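Topoisomerase I-like protein (Leishmania donovani, PDB 2B9S) relaxes supercoiled DNA, most likely by cutting one strand, forming a transient covalent phosphotyrosine link, and resealing it, working as a heterodimer. Local coordinates at residues R156-G161 against K174-V179. Sequence-based numbering, arbitrary orientation.
With nucleotides of chain C.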
# COMPACT_ATOMS: atom_id res chain seq x y z
N ARG D 156 -16.88 0.46 3.23
CA ARG D 156 -17.02 1.25 4.46
C ARG D 156 -16.14 2.48 4.42
O ARG D 156 -14.91 2.37 4.48
CB ARG D 156 -16.65 0.43 5.69
CG ARG D 156 -17.61 -0.64 6.04
CD ARG D 156 -17.26 -1.22 7.39
NE ARG D 156 -17.39 -2.67 7.33
CZ ARG D 156 -18.44 -3.35 7.76
NH1 ARG D 156 -19.47 -2.71 8.32
NH2 ARG D 156 -18.45 -4.68 7.64
N VAL D 157 -16.77 3.65 4.33
CA VAL D 157 -16.09 4.93 4.33
C VAL D 157 -15.24 5.08 5.60
O VAL D 157 -15.69 4.77 6.72
CB VAL D 157 -17.09 6.11 4.23
CG1 VAL D 157 -16.36 7.46 4.25
CG2 VAL D 157 -17.93 5.99 2.99
N GLU D 158 -14.00 5.54 5.41
CA GLU D 158 -13.03 5.71 6.49
C GLU D 158 -13.63 6.61 7.54
O GLU D 158 -14.09 7.72 7.20
CB GLU D 158 -11.73 6.34 5.98
CG GLU D 158 -10.97 5.44 5.05
CD GLU D 158 -9.67 6.06 4.56
OE1 GLU D 158 -9.13 6.98 5.23
OE2 GLU D 158 -9.18 5.62 3.50
N PRO D 159 -13.66 6.14 8.81
CA PRO D 159 -14.07 7.05 9.87
C PRO D 159 -13.01 8.14 10.15
O PRO D 159 -11.82 7.95 9.87
CB PRO D 159 -14.31 6.13 11.08
CG PRO D 159 -13.55 4.88 10.79
CD PRO D 159 -13.39 4.78 9.31
N PRO D 160 -13.46 9.28 10.69
CA PRO D 160 -12.53 10.35 11.06
C PRO D 160 -11.51 9.91 12.12
O PRO D 160 -11.77 9.00 12.92
CB PRO D 160 -13.44 11.46 11.60
CG PRO D 160 -14.83 10.83 11.80
CD PRO D 160 -14.88 9.62 10.92
N GLY D 161 -10.35 10.55 12.13
CA GLY D 161 -9.36 10.19 13.11
C GLY D 161 -8.13 11.05 12.99
O GLY D 161 -8.01 11.84 12.06
N LYS D 174 -2.58 15.13 12.65
CA LYS D 174 -3.56 15.97 11.99
C LYS D 174 -4.93 15.27 11.83
O LYS D 174 -5.00 14.05 11.61
CB LYS D 174 -3.03 16.42 10.63
CG LYS D 174 -3.93 17.42 9.88
CD LYS D 174 -3.31 17.67 8.55
CE LYS D 174 -3.64 19.04 8.03
NZ LYS D 174 -4.82 19.03 7.17
N LEU D 175 -6.00 16.05 11.97
CA LEU D 175 -7.35 15.50 11.83
C LEU D 175 -7.72 15.14 10.39
O LEU D 175 -7.67 15.98 9.47
CB LEU D 175 -8.42 16.40 12.48
CG LEU D 175 -9.91 16.00 12.45
CD1 LEU D 175 -10.19 14.72 13.19
CD2 LEU D 175 -10.82 17.13 12.98
N LYS D 176 -8.08 13.87 10.21
CA LYS D 176 -8.74 13.38 9.03
C LYS D 176 -10.24 13.51 9.30
O LYS D 176 -10.80 12.77 10.12
CB LYS D 176 -8.35 11.91 8.80
CG LYS D 176 -8.54 11.41 7.38
CD LYS D 176 -9.06 9.97 7.33
CE LYS D 176 -8.23 8.99 8.08
NZ LYS D 176 -8.47 7.58 7.66
N VAL D 177 -10.89 14.48 8.65
CA VAL D 177 -12.29 14.78 8.97
C VAL D 177 -13.29 13.76 8.40
O VAL D 177 -12.96 12.96 7.50
CB VAL D 177 -12.71 16.24 8.62
CG1 VAL D 177 -11.73 17.25 9.23
CG2 VAL D 177 -12.87 16.46 7.09
N ARG D 178 -14.49 13.79 8.98
CA ARG D 178 -15.62 12.96 8.54
C ARG D 178 -15.98 13.25 7.09
O ARG D 178 -16.20 14.40 6.72
CB ARG D 178 -16.86 13.18 9.43
CG ARG D 178 -17.95 12.13 9.23
CD ARG D 178 -19.06 12.24 10.27
NE ARG D 178 -18.62 11.87 11.62
CZ ARG D 178 -18.68 10.66 12.18
NH1 ARG D 178 -19.16 9.61 11.53
NH2 ARG D 178 -18.25 10.50 13.42
N VAL D 179 -16.02 12.19 6.29
CA VAL D 179 -16.49 12.25 4.91
C VAL D 179 -18.03 12.36 4.84
O VAL D 179 -18.75 11.51 5.37
CB VAL D 179 -16.00 11.02 4.11
CG1 VAL D 179 -16.34 11.14 2.62
CG2 VAL D 179 -14.50 10.81 4.32
P DT C 12 -9.94 2.75 7.93
OP1 DT C 12 -10.28 3.76 8.95
OP2 DT C 12 -10.91 2.43 6.85
O5' DT C 12 -8.57 3.21 7.26
C5' DT C 12 -7.42 3.63 8.05
C4' DT C 12 -6.23 3.78 7.12
O4' DT C 12 -5.90 2.47 6.60
C3' DT C 12 -6.39 4.67 5.88
O3' DT C 12 -5.14 5.36 5.64
C2' DT C 12 -6.61 3.69 4.73
C1' DT C 12 -5.64 2.64 5.24
N1 DT C 12 -5.58 1.42 4.43
C2 DT C 12 -4.39 0.74 4.37
O2 DT C 12 -3.40 1.08 5.00
N3 DT C 12 -4.42 -0.35 3.54
C4 DT C 12 -5.49 -0.79 2.78
O4 DT C 12 -5.41 -1.77 2.06
C5 DT C 12 -6.69 -0.03 2.88
C7 DT C 12 -7.96 -0.47 2.21
C6 DT C 12 -6.68 1.03 3.68
P DA C 13 -4.95 6.88 6.03
OP1 DA C 13 -5.56 7.16 7.35
OP2 DA C 13 -5.34 7.67 4.88
O5' DA C 13 -3.35 6.95 6.16
C5' DA C 13 -2.62 6.13 7.07
C4' DA C 13 -1.38 5.62 6.38
O4' DA C 13 -1.68 4.49 5.52
C3' DA C 13 -0.68 6.63 5.48
O3' DA C 13 0.66 6.56 5.87
C2' DA C 13 -0.99 6.17 4.03
C1' DA C 13 -1.08 4.66 4.23
N9 DA C 13 -1.95 3.98 3.27
C8 DA C 13 -3.28 4.27 3.07
N7 DA C 13 -3.83 3.54 2.14
C5 DA C 13 -2.81 2.68 1.74
C6 DA C 13 -2.77 1.65 0.76
N6 DA C 13 -3.83 1.27 0.05
N1 DA C 13 -1.60 1.00 0.56
C2 DA C 13 -0.52 1.36 1.31
N3 DA C 13 -0.44 2.32 2.24
C4 DA C 13 -1.63 2.95 2.41
O HOH W 1 -12.10 10.22 6.90
O HOH W 2 -15.87 9.46 7.56
O HOH W 3 -10.01 6.22 9.52
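Gly161 and Lys176 pair as the hydrogen-bonded couple of a short antiparallel ribbon in the DNA-binding part of the enzyme, and the ribbon meets the DNA backbone. Gly161 N gives its hydrogen to Lys176 O at 3.0 Å, and Lys176 N returns one to Gly161 O. Pro160 stays close to Arg178; the gap widens toward Val157 and Val179, where one water donates to both Glu158 O and Val177 O. The lysine chain leaves with CG anti to the backbone N (chi1 -159°), then bends at chi2 and chi3. It crosses the extended Glu158 side chain at about a right angle, and its NZ forms a salt bridge with OE1 at 2.6 Å, on the anti side and 28° out of the carboxylate plane. The same NZ reaches OP1 of DA13 of chain C at 3.0 Å and gives to a water near Pro159 O and OP1 of DT12 of chain C, both doubtfully close to it. Glu158 probably helps to position this phosphate-bound lysine, while its OE2 pairs with Lys227. Pro160 CG lies 3.6 Å above one face of the Arg178 guanidinium, offset toward the rim, and Glu58 holds NH2 of that arginine. Val157 CG1 packs on Val179 CB at 3.6 Å. Helix 54-64 touches Pro160 and Leu175, helix 75-89 meets Lys174 and Leu175, and Trp218 of strand 216-219 touches Glu158 and Val179.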